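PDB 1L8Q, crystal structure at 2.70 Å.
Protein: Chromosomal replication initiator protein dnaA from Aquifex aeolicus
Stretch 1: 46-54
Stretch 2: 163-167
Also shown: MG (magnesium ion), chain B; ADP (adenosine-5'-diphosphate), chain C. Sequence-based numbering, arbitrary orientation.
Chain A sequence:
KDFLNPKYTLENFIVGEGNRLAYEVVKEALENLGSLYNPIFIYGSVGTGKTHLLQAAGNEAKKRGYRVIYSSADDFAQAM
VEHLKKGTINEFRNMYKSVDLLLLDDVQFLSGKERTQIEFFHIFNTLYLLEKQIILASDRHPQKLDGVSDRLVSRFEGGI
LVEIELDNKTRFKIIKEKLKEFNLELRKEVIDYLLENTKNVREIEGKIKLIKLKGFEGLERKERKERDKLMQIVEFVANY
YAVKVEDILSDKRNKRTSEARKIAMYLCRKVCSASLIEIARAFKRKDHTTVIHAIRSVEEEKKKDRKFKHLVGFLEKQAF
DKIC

Stretch 1, residues 46-54: VGTGKTHLL
Stretch 2 (163-167) EIELD

The phosphate-binding loop of DnaA (46-49) and the first turn of its helix (50-54) pack against the extended segment 163-167 through van der Waals contact alone; no hydrogen bond crosses, and 292 Å², both sides summed, is buried, most of it on I164 (94 Å²) and T48 (85 Å²). T48 and L166 set the register, their CA atoms 5.2 Å apart. V46 stays out of reach. G47, at 71/44, a positive phi favouring glycine, donates from N to ADP O3B (2.7 Å) and sets its O 3.8 Å from L166 CD2. T48 (-120/-6, chi1 -106°, between wells) points sideways: its CG2 presses to 3.0 Å from I164 CG2, while its OG1 lies 3.8 Å from L166 N. G49 (115/-5) sits at the N-cap position; a CB would meet its preceding carbonyl and lie 3.0 Å from I164 CD1. K50 (m, t, m, m) lays its CG 3.7 Å from I164 CG2 and carries NZ to 2.7 Å from ADP O2B. T51 (m) is out of reach, its OG1 binding MG at 1.9 Å; H52 (t) places ND1 2.6 Å from ADP O2'. L53 (t, p) points toward stretch 2, its CD2 4.4 Å from I164 CD1; L53 N hydrogen-bonds to G49 O (2.8 Å). On stretch 2, I164 (-125/138; t, t) and L166 (-104/93; t, p) point toward stretch 1, whereas E165 (-135/151) between them points away and is exposed.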

# COMPACT_ATOMS: atom_id res chain seq x y z
N VAL A 46 -1.71 1.02 -2.01
CA VAL A 46 -1.89 -0.15 -1.17
C VAL A 46 -3.15 -0.14 -0.30
O VAL A 46 -3.50 0.87 0.30
CB VAL A 46 -0.64 -0.40 -0.26
CG1 VAL A 46 -0.92 -1.48 0.73
CG2 VAL A 46 0.57 -0.81 -1.10
N GLY A 47 -3.81 -1.29 -0.22
CA GLY A 47 -4.95 -1.46 0.66
C GLY A 47 -6.13 -0.69 0.16
O GLY A 47 -6.85 -0.06 0.91
N THR A 48 -6.35 -0.76 -1.13
CA THR A 48 -7.32 0.09 -1.74
C THR A 48 -8.44 -0.67 -2.41
O THR A 48 -9.41 -0.08 -2.89
CB THR A 48 -6.59 0.99 -2.71
OG1 THR A 48 -6.51 2.32 -2.15
CG2 THR A 48 -7.37 1.16 -3.97
N GLY A 49 -8.32 -2.00 -2.44
CA GLY A 49 -9.36 -2.84 -3.00
C GLY A 49 -8.99 -3.63 -4.26
O GLY A 49 -9.78 -4.44 -4.73
N LYS A 50 -7.79 -3.39 -4.79
CA LYS A 50 -7.38 -4.05 -6.02
C LYS A 50 -7.47 -5.59 -5.95
O LYS A 50 -8.15 -6.22 -6.76
CB LYS A 50 -5.96 -3.60 -6.44
CG LYS A 50 -5.83 -2.08 -6.57
CD LYS A 50 -4.42 -1.65 -6.99
CE LYS A 50 -3.36 -2.28 -6.10
NZ LYS A 50 -3.30 -1.70 -4.72
N THR A 51 -6.81 -6.19 -4.97
CA THR A 51 -6.80 -7.64 -4.91
C THR A 51 -8.19 -8.16 -4.60
O THR A 51 -8.68 -9.11 -5.20
CB THR A 51 -5.77 -8.12 -3.88
OG1 THR A 51 -4.45 -7.74 -4.31
CG2 THR A 51 -5.71 -9.66 -3.84
N HIS A 52 -8.85 -7.52 -3.66
CA HIS A 52 -10.18 -7.91 -3.31
C HIS A 52 -11.09 -7.93 -4.54
O HIS A 52 -11.84 -8.89 -4.77
CB HIS A 52 -10.72 -6.94 -2.27
CG HIS A 52 -12.07 -7.30 -1.75
ND1 HIS A 52 -12.35 -7.39 -0.40
CD2 HIS A 52 -13.22 -7.62 -2.40
CE1 HIS A 52 -13.62 -7.72 -0.24
NE2 HIS A 52 -14.17 -7.87 -1.43
N LEU A 53 -11.02 -6.88 -5.34
CA LEU A 53 -11.89 -6.76 -6.50
C LEU A 53 -11.55 -7.81 -7.57
O LEU A 53 -12.46 -8.42 -8.16
CB LEU A 53 -11.81 -5.35 -7.06
CG LEU A 53 -12.88 -4.86 -8.02
CD1 LEU A 53 -14.26 -5.04 -7.42
CD2 LEU A 53 -12.63 -3.39 -8.30
N LEU A 54 -10.26 -8.02 -7.84
CA LEU A 54 -9.88 -9.03 -8.82
C LEU A 54 -10.40 -10.40 -8.40
O LEU A 54 -11.00 -11.13 -9.19
CB LEU A 54 -8.36 -9.10 -8.98
CG LEU A 54 -7.72 -8.35 -10.15
CD1 LEU A 54 -8.19 -6.92 -10.23
CD2 LEU A 54 -6.20 -8.43 -10.00
N GLU A 163 -8.82 4.24 -11.77
CA GLU A 163 -8.15 4.45 -10.51
C GLU A 163 -9.07 4.03 -9.37
O GLU A 163 -10.25 4.23 -9.45
CB GLU A 163 -7.81 5.93 -10.37
CG GLU A 163 -7.00 6.31 -9.16
CD GLU A 163 -6.47 7.73 -9.26
OE1 GLU A 163 -7.01 8.50 -10.10
OE2 GLU A 163 -5.52 8.08 -8.51
N ILE A 164 -8.53 3.45 -8.32
CA ILE A 164 -9.36 3.05 -7.20
C ILE A 164 -8.86 3.66 -5.91
O ILE A 164 -7.65 3.75 -5.67
CB ILE A 164 -9.42 1.51 -7.12
CG1 ILE A 164 -10.41 1.05 -6.08
CG2 ILE A 164 -8.05 0.91 -6.89
CD1 ILE A 164 -10.43 -0.42 -5.94
N GLU A 165 -9.78 4.13 -5.08
CA GLU A 165 -9.41 4.76 -3.81
C GLU A 165 -10.28 4.26 -2.68
O GLU A 165 -11.43 3.87 -2.88
CB GLU A 165 -9.53 6.30 -3.88
CG GLU A 165 -8.31 7.02 -4.44
CD GLU A 165 -8.61 8.42 -5.03
OE1 GLU A 165 -7.65 9.14 -5.40
OE2 GLU A 165 -9.81 8.81 -5.13
N LEU A 166 -9.72 4.27 -1.48
CA LEU A 166 -10.47 3.93 -0.30
C LEU A 166 -10.80 5.22 0.44
O LEU A 166 -10.00 5.70 1.23
CB LEU A 166 -9.67 3.02 0.59
CG LEU A 166 -10.53 2.27 1.61
CD1 LEU A 166 -11.24 1.14 0.91
CD2 LEU A 166 -9.68 1.74 2.74
N ASP A 167 -11.96 5.78 0.15
CA ASP A 167 -12.35 7.05 0.72
C ASP A 167 -12.84 6.97 2.17
O ASP A 167 -13.13 5.89 2.68
CB ASP A 167 -13.40 7.73 -0.18
CG ASP A 167 -14.81 7.12 -0.03
OD1 ASP A 167 -15.00 6.16 0.74
OD2 ASP A 167 -15.80 7.56 -0.64
MG MG B . -3.46 -6.29 -3.47
PB ADP C . -4.84 -3.85 -2.33
O1B ADP C . -4.89 -5.16 -3.13
O2B ADP C . -5.25 -2.63 -3.10
O3B ADP C . -3.59 -3.69 -1.52
PA ADP C . -6.68 -5.39 -0.99
O1A ADP C . -7.62 -5.78 -2.12
O2A ADP C . -5.57 -6.41 -0.78
O3A ADP C . -6.00 -3.97 -1.26
O5' ADP C . -7.51 -5.14 0.34
C5' ADP C . -6.86 -4.85 1.56
C4' ADP C . -7.82 -5.26 2.65
O4' ADP C . -8.87 -4.28 2.77
C3' ADP C . -8.50 -6.55 2.26
O3' ADP C . -8.75 -7.23 3.48
C2' ADP C . -9.80 -6.08 1.64
O2' ADP C . -10.87 -7.01 1.66
C1' ADP C . -10.14 -4.86 2.45
N9 ADP C . -10.91 -3.96 1.57
C8 ADP C . -10.41 -3.17 0.60
N7 ADP C . -11.42 -2.48 -0.01
C5 ADP C . -12.57 -2.85 0.57
C6 ADP C . -13.99 -2.52 0.40
N6 ADP C . -14.40 -1.64 -0.52
N1 ADP C . -14.87 -3.13 1.21
C2 ADP C . -14.49 -4.01 2.15
N3 ADP C . -13.20 -4.36 2.34
C4 ADP C . -12.23 -3.82 1.60
O HOH W 1 -1.85 -4.95 -2.92
O HOH W 2 -2.87 -5.72 -5.49
O HOH W 3 -3.25 -6.83 -1.75
O HOH W 4 -1.75 -7.43 -3.91